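Local coordinates for substrate binding periplasmic protein (Ralstonia solanacearum, PDB 3LOP), which binds leucine, and probably serves as the substrate-binding component of a periplasmic transport system, at residues Lys122-Leu136 with Gly221-Pro233. Residues are numbered along the deposited sequence; the frame is centred on the assembly and turned at random.
Sequences KASYQQEIDKMITAL and GEAQLLGLSSIDP. With LEU (leucine), chain B.
The hydroxyl of S229 is gripped by two side chains, a carboxylate and a lysine amine: its OG donates to E128 OE2 at 2.7 Å and accepts a weak hydrogen bond from K122 NZ. E128 also takes the backbone of the same serine, S229 N lying 2.8 Å from OE1 on the syn lone pair, though the N-H points well off the line to the oxygen. OE2 is likewise met on its syn side, but 29° out of the carboxylate plane, so the two bonds together fix the carboxylate's rotation. The first torsion of S229 places OG between its own N and carbonyl carbon, near enough to the amide for one carboxylate to span both. Water 1 accepts a weak bond from K122 NZ and donates to S229 O, and the nearby lysine would be expected to favour a charged E128.

Beside this polar cluster L228 covers the Y125 ring: CD1 stands 3.9 Å from the centroid and 8° off the normal, a CH-pi contact over the face. Its other methyl, CD2, packs against I129 CG1. Farther along the helix, M132 CB touches L226 CD1 at 3.7 Å, while the M132 chain, bent at its third torsion, carries the selenomethionine methyl CE beside G227 O. L136 and L226 meet tip to tip through their CD1 atoms. F201 of the adjacent strand 199-203 adjoins I129, M132, L226 and L228.

Helix 125-136 runs nearly antiparallel to strand 224-227 (163°, axes 9.8 Å apart) and packs over this strand, which is backbone-bonded to strand 199-203 and through L225 to S249. S230 OG is held by A204 O; K122 and Y125 are both part of the magnesium site, completed by A106. The helix start and the loop after the strand converge at the leucine pocket, to which Y125 and S230 belong, as in the alpha/beta lobes of periplasmic binding proteins.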
loop_
_atom_site.group_PDB
_atom_site.type_symbol
_atom_site.label_atom_id
_atom_site.label_comp_id
_atom_site.label_asym_id
_atom_site.label_seq_id
_atom_site.Cartn_x
_atom_site.Cartn_y
_atom_site.Cartn_z
ATOM N N LYS A 122 4.810 -1.741 5.860
ATOM C CA LYS A 122 4.049 -2.973 5.703
ATOM C C LYS A 122 4.824 -4.181 5.189
ATOM O O LYS A 122 5.828 -4.047 4.480
ATOM C CB LYS A 122 2.832 -2.720 4.808
ATOM C CG LYS A 122 3.141 -2.442 3.353
ATOM C CD LYS A 122 1.966 -1.712 2.708
ATOM C CE LYS A 122 2.135 -1.556 1.206
ATOM N NZ LYS A 122 1.693 -2.778 0.472
ATOM N N ALA A 123 4.351 -5.363 5.578
ATOM C CA ALA A 123 4.953 -6.616 5.139
ATOM C C ALA A 123 4.988 -6.552 3.615
ATOM O O ALA A 123 4.095 -5.972 2.994
ATOM C CB ALA A 123 4.113 -7.797 5.612
ATOM N N SER A 124 6.017 -7.155 3.027
ATOM C CA SER A 124 6.240 -7.126 1.580
ATOM C C SER A 124 5.310 -7.957 0.701
ATOM O O SER A 124 4.587 -8.828 1.178
ATOM C CB SER A 124 7.671 -7.568 1.290
ATOM O OG SER A 124 7.786 -8.976 1.445
ATOM N N TYR A 125 5.356 -7.684 -0.601
ATOM C CA TYR A 125 4.552 -8.427 -1.563
ATOM C C TYR A 125 4.960 -9.894 -1.555
ATOM O O TYR A 125 4.115 -10.779 -1.692
ATOM C CB TYR A 125 4.733 -7.892 -2.988
ATOM C CG TYR A 125 4.098 -6.552 -3.266
ATOM C CD1 TYR A 125 2.973 -6.126 -2.563
ATOM C CD2 TYR A 125 4.587 -5.735 -4.284
ATOM C CE1 TYR A 125 2.348 -4.918 -2.869
ATOM C CE2 TYR A 125 3.973 -4.531 -4.600
ATOM C CZ TYR A 125 2.853 -4.128 -3.888
ATOM O OH TYR A 125 2.241 -2.937 -4.184
ATOM N N GLN A 126 6.257 -10.156 -1.405
ATOM C CA GLN A 126 6.727 -11.536 -1.387
ATOM C C GLN A 126 6.145 -12.282 -0.190
ATOM O O GLN A 126 5.792 -13.452 -0.299
ATOM C CB GLN A 126 8.254 -11.592 -1.347
ATOM C CG GLN A 126 8.821 -12.994 -1.592
ATOM C CD GLN A 126 8.395 -13.572 -2.933
ATOM O OE1 GLN A 126 8.635 -12.974 -3.984
ATOM N NE2 GLN A 126 7.762 -14.741 -2.902
ATOM N N GLN A 127 6.042 -11.606 0.951
ATOM C CA GLN A 127 5.466 -12.241 2.129
ATOM C C GLN A 127 3.997 -12.550 1.861
ATOM O O GLN A 127 3.507 -13.614 2.236
ATOM C CB GLN A 127 5.584 -11.338 3.359
ATOM C CG GLN A 127 7.003 -11.117 3.850
ATOM C CD GLN A 127 7.040 -10.310 5.134
ATOM O OE1 GLN A 127 6.765 -10.830 6.219
ATOM N NE2 GLN A 127 7.359 -9.028 5.017
ATOM N N GLU A 128 3.302 -11.616 1.214
ATOM C CA GLU A 128 1.890 -11.791 0.879
ATOM C C GLU A 128 1.719 -12.980 -0.064
ATOM O O GLU A 128 0.863 -13.843 0.147
ATOM C CB GLU A 128 1.336 -10.545 0.181
ATOM C CG GLU A 128 1.205 -9.298 1.040
ATOM C CD GLU A 128 0.543 -8.163 0.275
ATOM O OE1 GLU A 128 -0.553 -8.390 -0.281
ATOM O OE2 GLU A 128 1.109 -7.049 0.226
ATOM N N ILE A 129 2.540 -13.011 -1.109
ATOM C CA ILE A 129 2.487 -14.071 -2.105
ATOM C C ILE A 129 2.804 -15.434 -1.497
ATOM O O ILE A 129 2.091 -16.409 -1.740
ATOM C CB ILE A 129 3.446 -13.761 -3.277
ATOM C CG1 ILE A 129 2.944 -12.521 -4.024
ATOM C CG2 ILE A 129 3.537 -14.953 -4.218
ATOM C CD1 ILE A 129 3.890 -11.999 -5.090
ATOM N N ASP A 130 3.865 -15.508 -0.701
ATOM C CA ASP A 130 4.219 -16.771 -0.064
ATOM C C ASP A 130 3.046 -17.306 0.747
ATOM O O ASP A 130 2.650 -18.463 0.606
ATOM C CB ASP A 130 5.421 -16.597 0.874
ATOM C CG ASP A 130 6.729 -16.445 0.130
ATOM O OD1 ASP A 130 6.836 -16.962 -1.003
ATOM O OD2 ASP A 130 7.660 -15.823 0.686
ATOM N N LYS A 131 2.483 -16.457 1.596
ATOM C CA LYS A 131 1.375 -16.874 2.445
ATOM C C LYS A 131 0.131 -17.304 1.665
ATOM O O LYS A 131 -0.420 -18.374 1.920
ATOM C CB LYS A 131 1.023 -15.751 3.424
ATOM C CG LYS A 131 0.460 -16.238 4.755
ATOM C CD LYS A 131 0.345 -15.095 5.752
ATOM C CE LYS A 131 -0.157 -15.578 7.102
ATOM N NZ LYS A 131 0.762 -16.580 7.706
HETATM N N MSE A 132 -0.301 -16.483 0.711
HETATM C CA MSE A 132 -1.494 -16.800 -0.076
HETATM C C MSE A 132 -1.329 -17.981 -1.024
HETATM O O MSE A 132 -2.206 -18.842 -1.108
HETATM C CB MSE A 132 -1.942 -15.584 -0.892
HETATM C CG MSE A 132 -2.587 -14.481 -0.080
HETATM SE SE MSE A 132 -3.284 -13.075 -1.213
HETATM C CE MSE A 132 -1.696 -11.984 -1.342
ATOM N N ILE A 133 -0.220 -18.015 -1.753
ATOM C CA ILE A 133 0.011 -19.099 -2.695
ATOM C C ILE A 133 0.219 -20.426 -1.974
ATOM O O ILE A 133 -0.317 -21.453 -2.389
ATOM C CB ILE A 133 1.221 -18.789 -3.613
ATOM C CG1 ILE A 133 0.928 -17.534 -4.441
ATOM C CG2 ILE A 133 1.498 -19.967 -4.539
ATOM C CD1 ILE A 133 -0.286 -17.660 -5.346
ATOM N N THR A 134 0.976 -20.409 -0.883
ATOM C CA THR A 134 1.209 -21.641 -0.137
ATOM C C THR A 134 -0.110 -22.180 0.410
ATOM O O THR A 134 -0.312 -23.393 0.478
ATOM C CB THR A 134 2.201 -21.417 1.019
ATOM O OG1 THR A 134 3.468 -21.027 0.482
ATOM C CG2 THR A 134 2.380 -22.693 1.828
ATOM N N ALA A 135 -1.010 -21.278 0.791
ATOM C CA ALA A 135 -2.312 -21.685 1.305
ATOM C C ALA A 135 -3.086 -22.412 0.205
ATOM O O ALA A 135 -3.731 -23.430 0.463
ATOM C CB ALA A 135 -3.095 -20.467 1.785
ATOM N N LEU A 136 -3.013 -21.891 -1.018
ATOM C CA LEU A 136 -3.704 -22.503 -2.153
ATOM C C LEU A 136 -3.143 -23.888 -2.444
ATOM O O LEU A 136 -3.893 -24.852 -2.611
ATOM C CB LEU A 136 -3.560 -21.638 -3.408
ATOM C CG LEU A 136 -4.349 -20.327 -3.509
ATOM C CD1 LEU A 136 -3.905 -19.577 -4.751
ATOM C CD2 LEU A 136 -5.836 -20.612 -3.567
ATOM N N GLY A 221 -16.515 -16.653 -15.303
ATOM C CA GLY A 221 -15.290 -17.088 -14.654
ATOM C C GLY A 221 -15.569 -17.569 -13.243
ATOM O O GLY A 221 -16.228 -16.875 -12.470
ATOM N N GLU A 222 -15.057 -18.748 -12.901
ATOM C CA GLU A 222 -15.295 -19.319 -11.578
ATOM C C GLU A 222 -14.074 -19.476 -10.674
ATOM O O GLU A 222 -14.199 -19.951 -9.548
ATOM C CB GLU A 222 -15.973 -20.685 -11.720
ATOM C CG GLU A 222 -17.374 -20.641 -12.311
ATOM C CD GLU A 222 -18.324 -19.780 -11.500
ATOM O OE1 GLU A 222 -18.145 -19.688 -10.268
ATOM O OE2 GLU A 222 -19.258 -19.201 -12.095
ATOM N N ALA A 223 -12.898 -19.083 -11.149
ATOM C CA ALA A 223 -11.691 -19.224 -10.341
ATOM C C ALA A 223 -11.741 -18.465 -9.019
ATOM O O ALA A 223 -12.403 -17.435 -8.904
ATOM C CB ALA A 223 -10.472 -18.768 -11.146
ATOM N N GLN A 224 -11.050 -19.001 -8.017
ATOM C CA GLN A 224 -10.947 -18.346 -6.717
ATOM C C GLN A 224 -10.081 -17.121 -6.993
ATOM O O GLN A 224 -9.074 -17.218 -7.690
ATOM C CB GLN A 224 -10.238 -19.268 -5.721
ATOM C CG GLN A 224 -9.745 -18.584 -4.450
ATOM C CD GLN A 224 -10.878 -18.074 -3.588
ATOM O OE1 GLN A 224 -11.799 -18.822 -3.259
ATOM N NE2 GLN A 224 -10.817 -16.798 -3.209
ATOM N N LEU A 225 -10.469 -15.971 -6.454
ATOM C CA LEU A 225 -9.708 -14.754 -6.683
ATOM C C LEU A 225 -8.942 -14.312 -5.447
ATOM O O LEU A 225 -9.419 -14.448 -4.320
ATOM C CB LEU A 225 -10.649 -13.635 -7.141
ATOM C CG LEU A 225 -11.440 -13.942 -8.418
ATOM C CD1 LEU A 225 -12.543 -12.911 -8.605
ATOM C CD2 LEU A 225 -10.500 -13.967 -9.618
ATOM N N LEU A 226 -7.740 -13.793 -5.671
ATOM C CA LEU A 226 -6.896 -13.297 -4.593
ATOM C C LEU A 226 -5.959 -12.254 -5.185
ATOM O O LEU A 226 -5.756 -12.222 -6.396
ATOM C CB LEU A 226 -6.093 -14.436 -3.949
ATOM C CG LEU A 226 -5.136 -15.265 -4.809
ATOM C CD1 LEU A 226 -4.135 -15.964 -3.901
ATOM C CD2 LEU A 226 -5.912 -16.277 -5.641
ATOM N N GLY A 227 -5.392 -11.401 -4.341
ATOM C CA GLY A 227 -4.505 -10.375 -4.858
ATOM C C GLY A 227 -3.700 -9.646 -3.806
ATOM O O GLY A 227 -3.886 -9.850 -2.605
ATOM N N LEU A 228 -2.798 -8.789 -4.275
ATOM C CA LEU A 228 -1.921 -8.007 -3.409
ATOM C C LEU A 228 -2.640 -6.902 -2.639
ATOM O O LEU A 228 -3.744 -6.492 -3.000
ATOM C CB LEU A 228 -0.800 -7.381 -4.242
ATOM C CG LEU A 228 0.196 -8.346 -4.888
ATOM C CD1 LEU A 228 1.136 -7.574 -5.807
ATOM C CD2 LEU A 228 0.974 -9.080 -3.810
ATOM N N SER A 229 -1.987 -6.415 -1.585
ATOM C CA SER A 229 -2.539 -5.354 -0.742
ATOM C C SER A 229 -2.643 -4.019 -1.477
ATOM O O SER A 229 -3.063 -3.011 -0.907
ATOM C CB SER A 229 -1.694 -5.189 0.522
ATOM O OG SER A 229 -0.371 -4.804 0.205
ATOM N N SER A 230 -2.241 -4.017 -2.743
ATOM C CA SER A 230 -2.340 -2.826 -3.571
ATOM C C SER A 230 -3.810 -2.685 -3.970
ATOM O O SER A 230 -4.226 -1.666 -4.520
ATOM C CB SER A 230 -1.470 -2.984 -4.820
ATOM O OG SER A 230 -1.729 -4.220 -5.468
ATOM N N ILE A 231 -4.585 -3.727 -3.682
ATOM C CA ILE A 231 -6.010 -3.758 -3.994
ATOM C C ILE A 231 -6.848 -3.708 -2.715
ATOM O O ILE A 231 -6.984 -4.706 -2.012
ATOM C CB ILE A 231 -6.363 -5.041 -4.762
ATOM C CG1 ILE A 231 -5.522 -5.121 -6.039
ATOM C CG2 ILE A 231 -7.853 -5.063 -5.086
ATOM C CD1 ILE A 231 -5.517 -6.489 -6.692
ATOM N N ASP A 232 -7.403 -2.540 -2.417
ATOM C CA ASP A 232 -8.232 -2.363 -1.228
ATOM C C ASP A 232 -9.523 -3.162 -1.435
ATOM O O ASP A 232 -10.291 -2.878 -2.354
ATOM C CB ASP A 232 -8.551 -0.875 -1.058
ATOM C CG ASP A 232 -9.221 -0.566 0.263
ATOM O OD1 ASP A 232 -10.158 -1.298 0.641
ATOM O OD2 ASP A 232 -8.814 0.420 0.914
ATOM N N PRO A 233 -9.779 -4.173 -0.586
ATOM C CA PRO A 233 -11.001 -4.971 -0.749
ATOM C C PRO A 233 -12.291 -4.165 -0.634
ATOM O O PRO A 233 -13.326 -4.556 -1.177
ATOM C CB PRO A 233 -10.867 -6.035 0.339
ATOM C CG PRO A 233 -10.088 -5.330 1.401
ATOM C CD PRO A 233 -9.028 -4.600 0.608
HETATM N N LEU B . 1.689 1.332 -4.935
HETATM C CA LEU B . 0.677 0.811 -5.896
HETATM C C LEU B . -0.690 0.773 -5.243
HETATM O O LEU B . -1.684 0.754 -5.995
HETATM C CB LEU B . 1.073 -0.589 -6.332
HETATM C CG LEU B . 2.548 -0.520 -6.711
HETATM C CD1 LEU B . 3.252 -1.725 -6.272
HETATM C CD2 LEU B . 2.687 -0.320 -8.167
HETATM O OXT LEU B . -0.745 0.760 -3.992
HETATM O O HOH W 1 -1.339 -1.945 1.361
HETATM O O HOH W 2 -3.353 -8.917 -0.170
#